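Local coordinates for protein 3-hydroxy-3-methylglutaryl-CoA lyase (Acinetobacter baumannii, PDB 6NDS) that is a TIM-barrel enzyme of the HMGL-like lyase family that binds coenzyme A and a zinc ion, at residues A[54-59]-A[73-78]; A[22-27]-A[66-71]; A[88-93]-A[105-110]. All blocks are in the same frame, centred on the assembly; numbering follows the deposited sequence. Where two conformers were deposited one is given.

Interaction 1 (A[54-59]-A[73-78]); sequences IEAGSF and EVFTGI. With COA (coenzyme A), chain B; EDO (1,2-ethanediol), chain G.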
loop_
_atom_site.group_PDB
_atom_site.type_symbol
_atom_site.label_atom_id
_atom_site.label_comp_id
_atom_site.label_asym_id
_atom_site.label_seq_id
_atom_site.Cartn_x
_atom_site.Cartn_y
_atom_site.Cartn_z
ATOM N N ILE A 54 5.680 -21.547 8.311
ATOM C CA ILE A 54 5.050 -20.692 9.313
ATOM C C ILE A 54 6.090 -20.455 10.393
ATOM O O ILE A 54 6.656 -21.415 10.924
ATOM C CB ILE A 54 3.785 -21.337 9.925
ATOM C CG1 ILE A 54 2.701 -21.545 8.851
ATOM C CG2 ILE A 54 3.228 -20.465 11.076
ATOM C CD1 ILE A 54 1.483 -22.373 9.317
ATOM N N GLU A 55 6.361 -19.193 10.702
ATOM C CA GLU A 55 7.273 -18.874 11.800
ATOM C C GLU A 55 6.419 -18.853 13.063
ATOM O O GLU A 55 5.680 -17.894 13.315
ATOM C CB GLU A 55 8.002 -17.557 11.545
ATOM C CG GLU A 55 9.253 -17.399 12.412
ATOM C CD GLU A 55 10.188 -16.311 11.895
ATOM O OE1 GLU A 55 9.816 -15.122 11.988
ATOM O OE2 GLU A 55 11.278 -16.646 11.379
ATOM N N ALA A 56 6.511 -19.932 13.847
ATOM C CA ALA A 56 5.604 -20.180 14.964
ATOM C C ALA A 56 6.018 -19.482 16.254
ATOM O O ALA A 56 5.208 -19.424 17.185
ATOM C CB ALA A 56 5.487 -21.685 15.231
ATOM N N GLY A 57 7.237 -18.966 16.347
ATOM C CA GLY A 57 7.641 -18.268 17.553
ATOM C C GLY A 57 9.128 -17.983 17.543
ATOM O O GLY A 57 9.815 -18.155 16.528
ATOM N N SER A 58 9.609 -17.535 18.702
ATOM C CA SER A 58 11.002 -17.163 18.900
ATOM C C SER A 58 11.533 -17.836 20.148
ATOM O O SER A 58 10.778 -18.145 21.076
ATOM C CB SER A 58 11.182 -15.646 19.087
ATOM O OG SER A 58 10.800 -14.943 17.937
ATOM N N PHE A 59 12.847 -18.014 20.190
ATOM C CA PHE A 59 13.526 -18.521 21.378
ATOM C C PHE A 59 14.521 -17.462 21.828
ATOM O O PHE A 59 15.730 -17.595 21.644
ATOM C CB PHE A 59 14.157 -19.885 21.083
ATOM C CG PHE A 59 13.118 -20.926 20.763
ATOM C CD1 PHE A 59 12.528 -21.656 21.783
ATOM C CD2 PHE A 59 12.678 -21.111 19.464
ATOM C CE1 PHE A 59 11.538 -22.582 21.506
ATOM C CE2 PHE A 59 11.675 -22.031 19.178
ATOM C CZ PHE A 59 11.114 -22.775 20.210
ATOM N N GLU A 73 6.234 -24.127 24.711
ATOM C CA GLU A 73 4.922 -24.759 24.820
ATOM C C GLU A 73 4.128 -24.598 23.531
ATOM O O GLU A 73 3.377 -25.501 23.152
ATOM C CB GLU A 73 4.159 -24.194 26.021
ATOM C CG GLU A 73 2.771 -24.815 26.251
ATOM C CD GLU A 73 2.801 -26.330 26.469
ATOM O OE1 GLU A 73 3.853 -26.874 26.858
ATOM O OE2 GLU A 73 1.757 -26.980 26.260
ATOM N N VAL A 74 4.304 -23.478 22.827
ATOM C CA VAL A 74 3.627 -23.328 21.540
ATOM C C VAL A 74 4.098 -24.402 20.565
ATOM O O VAL A 74 3.285 -25.082 19.916
ATOM C CB VAL A 74 3.841 -21.914 20.981
ATOM C CG1 VAL A 74 3.318 -21.846 19.560
ATOM C CG2 VAL A 74 3.123 -20.888 21.870
ATOM N N PHE A 75 5.420 -24.573 20.444
ATOM C CA PHE A 75 5.950 -25.569 19.519
ATOM C C PHE A 75 5.576 -26.980 19.940
ATOM O O PHE A 75 5.403 -27.848 19.078
ATOM C CB PHE A 75 7.472 -25.445 19.394
ATOM C CG PHE A 75 7.922 -24.436 18.360
ATOM C CD1 PHE A 75 8.328 -24.847 17.091
ATOM C CD2 PHE A 75 7.927 -23.083 18.652
ATOM C CE1 PHE A 75 8.735 -23.913 16.135
ATOM C CE2 PHE A 75 8.338 -22.145 17.705
ATOM C CZ PHE A 75 8.740 -22.560 16.451
ATOM N N THR A 76 5.438 -27.217 21.253
ATOM C CA THR A 76 5.012 -28.512 21.778
ATOM C C THR A 76 3.568 -28.812 21.405
ATOM O O THR A 76 3.220 -29.962 21.096
ATOM C CB THR A 76 5.163 -28.517 23.307
ATOM O OG1 THR A 76 6.544 -28.514 23.648
ATOM C CG2 THR A 76 4.475 -29.743 23.944
ATOM N N GLY A 77 2.718 -27.786 21.428
ATOM C CA GLY A 77 1.283 -27.955 21.406
ATOM C C GLY A 77 0.626 -27.932 20.043
ATOM O O GLY A 77 -0.479 -28.463 19.902
ATOM N N ILE A 78 1.278 -27.342 19.033
ATOM C CA ILE A 78 0.638 -27.198 17.730
ATOM C C ILE A 78 0.528 -28.553 17.035
ATOM O O ILE A 78 1.291 -29.493 17.299
ATOM C CB ILE A 78 1.402 -26.193 16.844
ATOM C CG1 ILE A 78 2.883 -26.576 16.725
ATOM C CG2 ILE A 78 1.231 -24.766 17.388
ATOM C CD1 ILE A 78 3.636 -25.737 15.663
HETATM N N1A COA B . 16.481 -17.402 25.269
HETATM C C2A COA B . 16.225 -17.299 26.581
HETATM N N3A COA B . 17.019 -16.885 27.567
HETATM C C4A COA B . 18.223 -16.533 27.087
HETATM C C5A COA B . 18.635 -16.572 25.772
HETATM C C6A COA B . 17.707 -17.031 24.818
HETATM N N6A COA B . 17.974 -17.130 23.520
HETATM N N7A COA B . 19.949 -16.134 25.666
HETATM C C8A COA B . 20.300 -15.840 26.897
HETATM N N9A COA B . 19.292 -16.063 27.804
HETATM C C1B COA B . 19.334 -15.876 29.256
HETATM C C2B COA B . 20.444 -16.655 29.959
HETATM O O2B COA B . 20.165 -18.021 30.175
HETATM C C3B COA B . 20.575 -15.827 31.235
HETATM O O3B COA B . 19.445 -16.026 32.078
HETATM P P3B COA B . 19.783 -15.571 33.594
HETATM O O7A COA B . 19.565 -14.072 33.694
HETATM O O8A COA B . 21.233 -15.953 33.826
HETATM O O9A COA B . 18.840 -16.351 34.491
HETATM C C4B COA B . 20.586 -14.444 30.608
HETATM O O4B COA B . 19.578 -14.520 29.561
HETATM C C5B COA B . 21.913 -14.142 29.962
HETATM O O5B COA B . 21.887 -12.814 29.418
HETATM P P1A COA B . 22.973 -12.476 28.295
HETATM O O1A COA B . 23.503 -13.736 27.697
HETATM O O2A COA B . 23.918 -11.437 28.803
HETATM O O3A COA B . 21.985 -11.818 27.223
HETATM P P2A COA B . 21.211 -10.421 27.200
HETATM O O4A COA B . 22.195 -9.340 26.901
HETATM O O5A COA B . 20.340 -10.293 28.407
HETATM O O6A COA B . 20.252 -10.670 25.938
HETATM C CBP COA B . 19.719 -11.667 23.835
HETATM C CCP COA B . 20.835 -11.040 24.663
HETATM C CDP COA B . 20.202 -11.919 22.402
HETATM C CEP COA B . 19.317 -13.004 24.469
HETATM C CAP COA B . 18.537 -10.696 23.842
HETATM O OAP COA B . 18.995 -9.408 23.457
HETATM C C9P COA B . 17.406 -11.111 22.915
HETATM O O9P COA B . 16.693 -12.071 23.191
HETATM N N8P COA B . 17.237 -10.377 21.826
HETATM C C7P COA B . 16.282 -10.716 20.779
HETATM C C6P COA B . 15.144 -9.729 20.733
HETATM C C5P COA B . 14.232 -9.976 19.551
HETATM O O5P COA B . 13.789 -11.100 19.322
HETATM N N4P COA B . 13.934 -8.914 18.793
HETATM C C3P COA B . 12.942 -8.923 17.727
HETATM C C2P COA B . 13.261 -9.934 16.653
HETATM S S1P COA B . 14.938 -9.726 16.002
HETATM C C1 EDO G . 0.084 -32.173 20.395
HETATM O O1 EDO G . 1.498 -32.082 20.200
HETATM C C2 EDO G . -0.613 -31.818 19.090
HETATM O O2 EDO G . -0.035 -32.581 18.025
#
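In the beta-alpha-beta unit made by strand 53-58, helix 71-77 and strand 85-90, the helix packs on its own first strand through Phe75, which meets Ala56, Gly57 and, just past the strand, Phe59. The short axes of strand 54-58 and helix 73-77 run at 140°, 8.4 Å apart at closest approach. The Phe75 ring has a neighbour on each face. On one face lies the methyl of Ala56: its CB is 4.0 Å from the ring centroid and 28° off the ring normal, a CH-pi contact. Over the opposite face comes CE2 of Phe59, 3.6 Å from CE2 of Phe75. These two rings are oblique, with planes at 48°. At Gly57 the backbone N comes 3.6 Å from CE2 of Phe75. Val74 CG1 adds a lighter touch, 3.9 Å from Ala56 O. Farther out, Phe59 packs on Arg98 and Ala99 of helix 93-101. The carbonyl O of Phe59 accepts a hydrogen bond from N6A of coenzyme A at 3.0 Å. No hydrogen bond joins the two segments, and the contact is buried, so it rests on apolar and aromatic packing.

Interaction 2 (A[22-27]-A[66-71]); sequences SPRDGL and PNLRDG. With ZN (zinc ion), chain H.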
loop_
_atom_site.group_PDB
_atom_site.type_symbol
_atom_site.label_atom_id
_atom_site.label_comp_id
_atom_site.label_asym_id
_atom_site.label_seq_id
_atom_site.Cartn_x
_atom_site.Cartn_y
_atom_site.Cartn_z
ATOM N N SER A 22 2.897 -14.110 11.247
ATOM C CA SER A 22 2.141 -13.436 12.302
ATOM C C SER A 22 2.341 -14.024 13.703
ATOM O O SER A 22 2.288 -13.233 14.659
ATOM C CB SER A 22 0.634 -13.377 11.993
ATOM O OG SER A 22 0.070 -14.655 11.945
ATOM N N PRO A 23 2.555 -15.327 13.911
ATOM C CA PRO A 23 2.720 -15.805 15.292
ATOM C C PRO A 23 3.985 -15.316 15.944
ATOM O O PRO A 23 4.088 -15.399 17.171
ATOM C CB PRO A 23 2.730 -17.332 15.149
ATOM C CG PRO A 23 2.014 -17.599 13.823
ATOM C CD PRO A 23 2.491 -16.457 12.963
ATOM N N ARG A 24 4.957 -14.839 15.165
ATOM C CA ARG A 24 6.224 -14.358 15.704
ATOM C C ARG A 24 6.305 -12.838 15.533
ATOM O O ARG A 24 6.188 -12.102 16.516
ATOM C CB ARG A 24 7.384 -15.079 15.008
ATOM C CG ARG A 24 8.763 -14.941 15.685
ATOM C CD ARG A 24 9.407 -13.572 15.450
ATOM N NE ARG A 24 9.705 -13.329 14.033
ATOM C CZ ARG A 24 10.162 -12.173 13.563
ATOM N NH1 ARG A 24 10.376 -11.157 14.393
ATOM N NH2 ARG A 24 10.422 -12.036 12.269
ATOM N N ASP A 25 6.485 -12.353 14.301
ATOM C CA ASP A 25 6.600 -10.912 14.090
ATOM C C ASP A 25 5.321 -10.206 14.507
ATOM O O ASP A 25 5.364 -9.116 15.090
ATOM C CB ASP A 25 6.916 -10.637 12.618
ATOM C CG ASP A 25 7.781 -9.417 12.420
ATOM O OD1 ASP A 25 7.791 -8.502 13.282
ATOM O OD2 ASP A 25 8.468 -9.362 11.381
ATOM N N GLY A 26 4.175 -10.829 14.232
ATOM C CA GLY A 26 2.908 -10.198 14.551
ATOM C C GLY A 26 2.698 -10.031 16.042
ATOM O O GLY A 26 2.294 -8.967 16.508
ATOM N N LEU A 27 2.983 -11.076 16.813
ATOM C CA LEU A 27 2.640 -11.051 18.225
ATOM C C LEU A 27 3.721 -10.443 19.105
ATOM O O LEU A 27 3.415 -10.018 20.225
ATOM C CB LEU A 27 2.334 -12.469 18.710
ATOM C CG LEU A 27 1.134 -13.125 18.020
ATOM C CD1 LEU A 27 0.828 -14.423 18.722
ATOM C CD2 LEU A 27 -0.078 -12.212 18.040
ATOM N N PRO A 66 8.715 -10.410 26.090
ATOM C CA PRO A 66 7.855 -11.216 26.975
ATOM C C PRO A 66 6.673 -11.844 26.266
ATOM O O PRO A 66 6.206 -12.901 26.699
ATOM C CB PRO A 66 7.406 -10.213 28.048
ATOM C CG PRO A 66 7.738 -8.867 27.524
ATOM C CD PRO A 66 8.896 -9.037 26.583
ATOM N N ASN A 67 6.190 -11.246 25.171
ATOM C CA ASN A 67 5.027 -11.798 24.479
ATOM C C ASN A 67 5.279 -13.166 23.856
ATOM O O ASN A 67 4.314 -13.881 23.564
ATOM C CB ASN A 67 4.566 -10.853 23.372
ATOM C CG ASN A 67 3.651 -9.776 23.863
ATOM O OD1 ASN A 67 3.066 -9.872 24.950
ATOM N ND2 ASN A 67 3.491 -8.737 23.045
ATOM N N LEU A 68 6.538 -13.541 23.614
ATOM C CA LEU A 68 6.862 -14.806 22.973
ATOM C C LEU A 68 7.559 -15.779 23.923
ATOM O O LEU A 68 8.165 -16.756 23.469
ATOM C CB LEU A 68 7.722 -14.550 21.733
ATOM C CG LEU A 68 7.043 -13.730 20.623
ATOM C CD1 LEU A 68 8.010 -13.605 19.442
ATOM C CD2 LEU A 68 5.748 -14.393 20.197
ATOM N N ARG A 69 7.464 -15.548 25.240
ATOM C CA ARG A 69 8.212 -16.363 26.198
ATOM C C ARG A 69 7.667 -17.775 26.343
ATOM O O ARG A 69 8.300 -18.590 27.027
ATOM C CB ARG A 69 8.239 -15.694 27.577
ATOM C CG ARG A 69 6.894 -15.696 28.295
ATOM C CD ARG A 69 6.945 -14.794 29.534
ATOM N NE ARG A 69 7.994 -15.192 30.473
ATOM C CZ ARG A 69 8.400 -14.462 31.510
ATOM N NH1 ARG A 69 7.859 -13.270 31.750
ATOM N NH2 ARG A 69 9.354 -14.922 32.310
ATOM N N ASP A 70 6.519 -18.081 25.736
ATOM C CA ASP A 70 5.949 -19.422 25.771
ATOM C C ASP A 70 6.286 -20.227 24.522
ATOM O O ASP A 70 5.557 -21.163 24.181
ATOM C CB ASP A 70 4.430 -19.344 25.953
ATOM C CG ASP A 70 3.750 -18.506 24.881
ATOM O OD1 ASP A 70 4.449 -17.867 24.059
ATOM O OD2 ASP A 70 2.500 -18.481 24.848
ATOM N N GLY A 71 7.387 -19.891 23.835
ATOM C CA GLY A 71 7.689 -20.547 22.570
ATOM C C GLY A 71 7.788 -22.059 22.675
ATOM O O GLY A 71 7.322 -22.783 21.790
HETATM ZN ZN ZN H . 10.075 -8.222 10.717
HETATM O O HOH W 1 10.080 -7.211 12.688
#
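Leu68 reaches from the loop 66-71 to the short helix at 22-27 and touches it with both of its methyls. With CG anti to its carbonyl carbon (chi1 -63°), the branch of Leu68 faces the helix. CD2 of Leu68 lies 3.6 Å from Pro23 O and 4.2 Å from Leu27 CB. CD1 of Leu68 lies 3.8 Å from Arg24 O and also meets CG of Arg24. CG of Arg24 is anti to the backbone N (chi1 -166°), and the chain then bends at chi2 and chi3. The guanidinium lies with one face over CB of Asp25, and its NE forms a salt bridge with Glu55. Asp25 takes no part in the contact with the loop; its OD2 binds the zinc ion at 2.1 Å, together with His215 and His217. Its OD1 accepts a hydrogen bond from a zinc-bound water. At Leu27, ND2 of Asn67 gives a weak, bent hydrogen bond to Leu27 O, 3.1 Å long with 124° at the hydrogen. The same ND2 also bonds to Glu30 O. Helix 36-46 packs beside the 22-27 segment, with Ile43 and Leu46 on Pro23 and Lys39 on Leu27. Strand 53-58 lies alongside too: its Ser58 touches both Arg24 and Leu68.

Interaction 3 (A[88-93]-A[105-110]); sequences GLIPNL and NELNLV. With COA (coenzyme A), chain B.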
loop_
_atom_site.group_PDB
_atom_site.type_symbol
_atom_site.label_atom_id
_atom_site.label_comp_id
_atom_site.label_asym_id
_atom_site.label_seq_id
_atom_site.Cartn_x
_atom_site.Cartn_y
_atom_site.Cartn_z
ATOM N N GLY A 88 11.509 -21.387 13.895
ATOM C CA GLY A 88 11.695 -20.589 15.097
ATOM C C GLY A 88 12.816 -19.570 14.932
ATOM O O GLY A 88 13.881 -19.902 14.399
ATOM N N LEU A 89 12.588 -18.334 15.381
ATOM C CA LEU A 89 13.605 -17.283 15.325
ATOM C C LEU A 89 14.590 -17.440 16.478
ATOM O O LEU A 89 14.185 -17.603 17.635
ATOM C CB LEU A 89 12.951 -15.897 15.382
ATOM C CG LEU A 89 13.912 -14.695 15.332
ATOM C CD1 LEU A 89 13.254 -13.535 14.620
ATOM C CD2 LEU A 89 14.344 -14.241 16.725
ATOM N N ILE A 90 15.878 -17.312 16.156
ATOM C CA ILE A 90 16.985 -17.640 17.053
ATOM C C ILE A 90 17.990 -16.494 17.077
ATOM O O ILE A 90 18.393 -16.015 16.005
ATOM C CB ILE A 90 17.666 -18.943 16.605
ATOM C CG1 ILE A 90 16.649 -20.084 16.545
ATOM C CG2 ILE A 90 18.819 -19.284 17.527
ATOM C CD1 ILE A 90 15.925 -20.304 17.849
ATOM N N PRO A 91 18.437 -16.017 18.252
ATOM C CA PRO A 91 19.475 -14.981 18.248
ATOM C C PRO A 91 20.866 -15.483 18.609
ATOM O O PRO A 91 21.850 -14.781 18.344
ATOM C CB PRO A 91 18.970 -14.016 19.323
ATOM C CG PRO A 91 18.404 -14.975 20.369
ATOM C CD PRO A 91 17.857 -16.191 19.598
ATOM N N ASN A 92 20.966 -16.652 19.247
ATOM C CA ASN A 92 22.227 -17.126 19.815
ATOM C C ASN A 92 22.129 -18.626 20.099
ATOM O O ASN A 92 21.110 -19.268 19.836
ATOM C CB ASN A 92 22.598 -16.344 21.085
ATOM C CG ASN A 92 21.554 -16.479 22.200
ATOM O OD1 ASN A 92 20.630 -17.291 22.123
ATOM N ND2 ASN A 92 21.706 -15.669 23.240
ATOM N N LEU A 93 23.209 -19.177 20.666
ATOM C CA LEU A 93 23.293 -20.624 20.854
ATOM C C LEU A 93 22.250 -21.131 21.845
ATOM O O LEU A 93 21.633 -22.181 21.619
ATOM C CB LEU A 93 24.702 -21.010 21.305
ATOM C CG LEU A 93 24.897 -22.485 21.651
ATOM C CD1 LEU A 93 24.554 -23.350 20.453
ATOM C CD2 LEU A 93 26.321 -22.740 22.117
ATOM N N ASN A 105 11.386 -27.071 13.077
ATOM C CA ASN A 105 11.873 -27.706 11.855
ATOM C C ASN A 105 13.025 -26.933 11.240
ATOM O O ASN A 105 13.831 -27.508 10.497
ATOM C CB ASN A 105 10.775 -27.817 10.795
ATOM C CG ASN A 105 9.577 -28.643 11.243
ATOM O OD1 ASN A 105 8.438 -28.310 10.905
ATOM N ND2 ASN A 105 9.822 -29.734 11.982
ATOM N N GLU A 106 13.081 -25.633 11.499
ATOM C CA GLU A 106 14.081 -24.760 10.908
ATOM C C GLU A 106 14.401 -23.650 11.896
ATOM O O GLU A 106 13.503 -23.110 12.550
ATOM C CB GLU A 106 13.577 -24.182 9.585
ATOM C CG GLU A 106 14.560 -23.296 8.833
ATOM C CD GLU A 106 14.095 -23.042 7.393
ATOM O OE1 GLU A 106 13.454 -21.996 7.138
ATOM O OE2 GLU A 106 14.350 -23.905 6.525
ATOM N N LEU A 107 15.684 -23.338 12.016
ATOM C CA LEU A 107 16.159 -22.276 12.887
ATOM C C LEU A 107 16.504 -21.068 12.027
ATOM O O LEU A 107 17.372 -21.157 11.152
ATOM C CB LEU A 107 17.378 -22.744 13.684
ATOM C CG LEU A 107 17.111 -23.506 14.989
ATOM C CD1 LEU A 107 16.156 -24.666 14.825
ATOM C CD2 LEU A 107 18.447 -23.974 15.577
ATOM N N ASN A 108 15.824 -19.951 12.282
ATOM C CA ASN A 108 16.040 -18.690 11.568
ATOM C C ASN A 108 16.967 -17.814 12.407
ATOM O O ASN A 108 16.542 -17.197 13.389
ATOM C CB ASN A 108 14.715 -17.991 11.299
ATOM C CG ASN A 108 14.892 -16.681 10.580
ATOM O OD1 ASN A 108 15.906 -16.466 9.913
ATOM N ND2 ASN A 108 13.907 -15.785 10.712
ATOM N N LEU A 109 18.239 -17.779 12.016
ATOM C CA LEU A 109 19.238 -16.950 12.680
ATOM C C LEU A 109 19.085 -15.511 12.209
ATOM O O LEU A 109 18.865 -15.261 11.026
ATOM C CB LEU A 109 20.651 -17.440 12.357
ATOM C CG LEU A 109 20.953 -18.941 12.267
ATOM C CD1 LEU A 109 22.453 -19.174 12.152
ATOM C CD2 LEU A 109 20.408 -19.684 13.454
ATOM N N VAL A 110 19.208 -14.555 13.135
ATOM C CA VAL A 110 18.975 -13.154 12.795
ATOM C C VAL A 110 20.087 -12.271 13.347
ATOM O O VAL A 110 20.420 -12.345 14.534
ATOM C CB VAL A 110 17.611 -12.661 13.318
ATOM C CG1 VAL A 110 17.419 -11.170 12.985
ATOM C CG2 VAL A 110 16.476 -13.482 12.724
HETATM N N1A COA B . 16.481 -17.402 25.269
HETATM C C2A COA B . 16.225 -17.299 26.581
HETATM N N3A COA B . 17.019 -16.885 27.567
HETATM C C4A COA B . 18.223 -16.533 27.087
HETATM C C5A COA B . 18.635 -16.572 25.772
HETATM C C6A COA B . 17.707 -17.031 24.818
HETATM N N6A COA B . 17.974 -17.130 23.520
HETATM N N7A COA B . 19.949 -16.134 25.666
HETATM C C8A COA B . 20.300 -15.840 26.897
HETATM N N9A COA B . 19.292 -16.063 27.804
HETATM C C1B COA B . 19.334 -15.876 29.256
HETATM C C2B COA B . 20.444 -16.655 29.959
HETATM O O2B COA B . 20.165 -18.021 30.175
HETATM C C3B COA B . 20.575 -15.827 31.235
HETATM O O3B COA B . 19.445 -16.026 32.078
HETATM P P3B COA B . 19.783 -15.571 33.594
HETATM O O7A COA B . 19.565 -14.072 33.694
HETATM O O8A COA B . 21.233 -15.953 33.826
HETATM O O9A COA B . 18.840 -16.351 34.491
HETATM C C4B COA B . 20.586 -14.444 30.608
HETATM O O4B COA B . 19.578 -14.520 29.561
HETATM C C5B COA B . 21.913 -14.142 29.962
HETATM O O5B COA B . 21.887 -12.814 29.418
HETATM P P1A COA B . 22.973 -12.476 28.295
HETATM O O1A COA B . 23.503 -13.736 27.697
HETATM O O2A COA B . 23.918 -11.437 28.803
HETATM O O3A COA B . 21.985 -11.818 27.223
HETATM P P2A COA B . 21.211 -10.421 27.200
HETATM O O4A COA B . 22.195 -9.340 26.901
HETATM O O5A COA B . 20.340 -10.293 28.407
HETATM O O6A COA B . 20.252 -10.670 25.938
HETATM C CBP COA B . 19.719 -11.667 23.835
HETATM C CCP COA B . 20.835 -11.040 24.663
HETATM C CDP COA B . 20.202 -11.919 22.402
HETATM C CEP COA B . 19.317 -13.004 24.469
HETATM C CAP COA B . 18.537 -10.696 23.842
HETATM O OAP COA B . 18.995 -9.408 23.457
HETATM C C9P COA B . 17.406 -11.111 22.915
HETATM O O9P COA B . 16.693 -12.071 23.191
HETATM N N8P COA B . 17.237 -10.377 21.826
HETATM C C7P COA B . 16.282 -10.716 20.779
HETATM C C6P COA B . 15.144 -9.729 20.733
HETATM C C5P COA B . 14.232 -9.976 19.551
HETATM O O5P COA B . 13.789 -11.100 19.322
HETATM N N4P COA B . 13.934 -8.914 18.793
HETATM C C3P COA B . 12.942 -8.923 17.727
HETATM C C2P COA B . 13.261 -9.934 16.653
HETATM S S1P COA B . 14.938 -9.726 16.002
HETATM O O HOH W 2 22.224 -12.229 16.615
#
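Leu89 of strand 85-90 and Val110 of strand 106-112 meet on one face of the parallel sheet, their side chains crossing at about a right angle. CB of Leu89 packs against OG of Ser58 in the next strand. CG of Leu89, anti to the backbone N (chi1 180°), is 3.9 Å from Val110 CG2. CD1 of Leu89 is 3.7 Å from Val110 CG2, nears C2P of coenzyme A and packs on CZ of Arg24. CD2 of Leu89 lies 4.1 Å from O5P of coenzyme A. On the other face Ile90 CG1, in the conformer given, packs on Leu107 CG, and both residues touch Ala96 and Ala99 of helix 93-101. Hydrogen bonds join the backbones: Gly88 N to Glu106 O, Asn108 N to Gly88 O at 2.9 Å and nearly straight (176°), and Ile90 N to Asn108 O. The last rung, Val110 N to Ile90 O, is weak. Just past the strand, Asn92 holds the adenine of coenzyme A: OD1 accepts from N6A and ND2 donates to N7A, each at 3.0 Å. OD1 also caps Gly95 N. Adjacent parallel strands linked through a helix form the beta-alpha-beta unit of a TIM barrel, here with ligand contacts at the C-terminal strand end.

Overall arrangement
All three interactions lie on neighbouring parts of the barrel, with centres 9 to 14 Å apart. Glu55 ties them together: its OE1 forms a salt bridge with Arg24 NE of interaction 2 at 2.7 Å, and its OE2 probably hydrogen-bonds to Asn108 ND2 of interaction 3 at 2.8 Å. Interactions 1 and 3 share the sheet, where Phe59 N probably bonds to Leu89 O at 2.9 Å. Both also reach coenzyme A through the same amino group. Interaction 2 supplies zinc ligand Asp25 and pocket residue Arg24, whose CZ packs 3.5 Å from Leu89 CD1. Consecutive residues Arg24 and Asp25 thus serve the ligand pocket and the metal site.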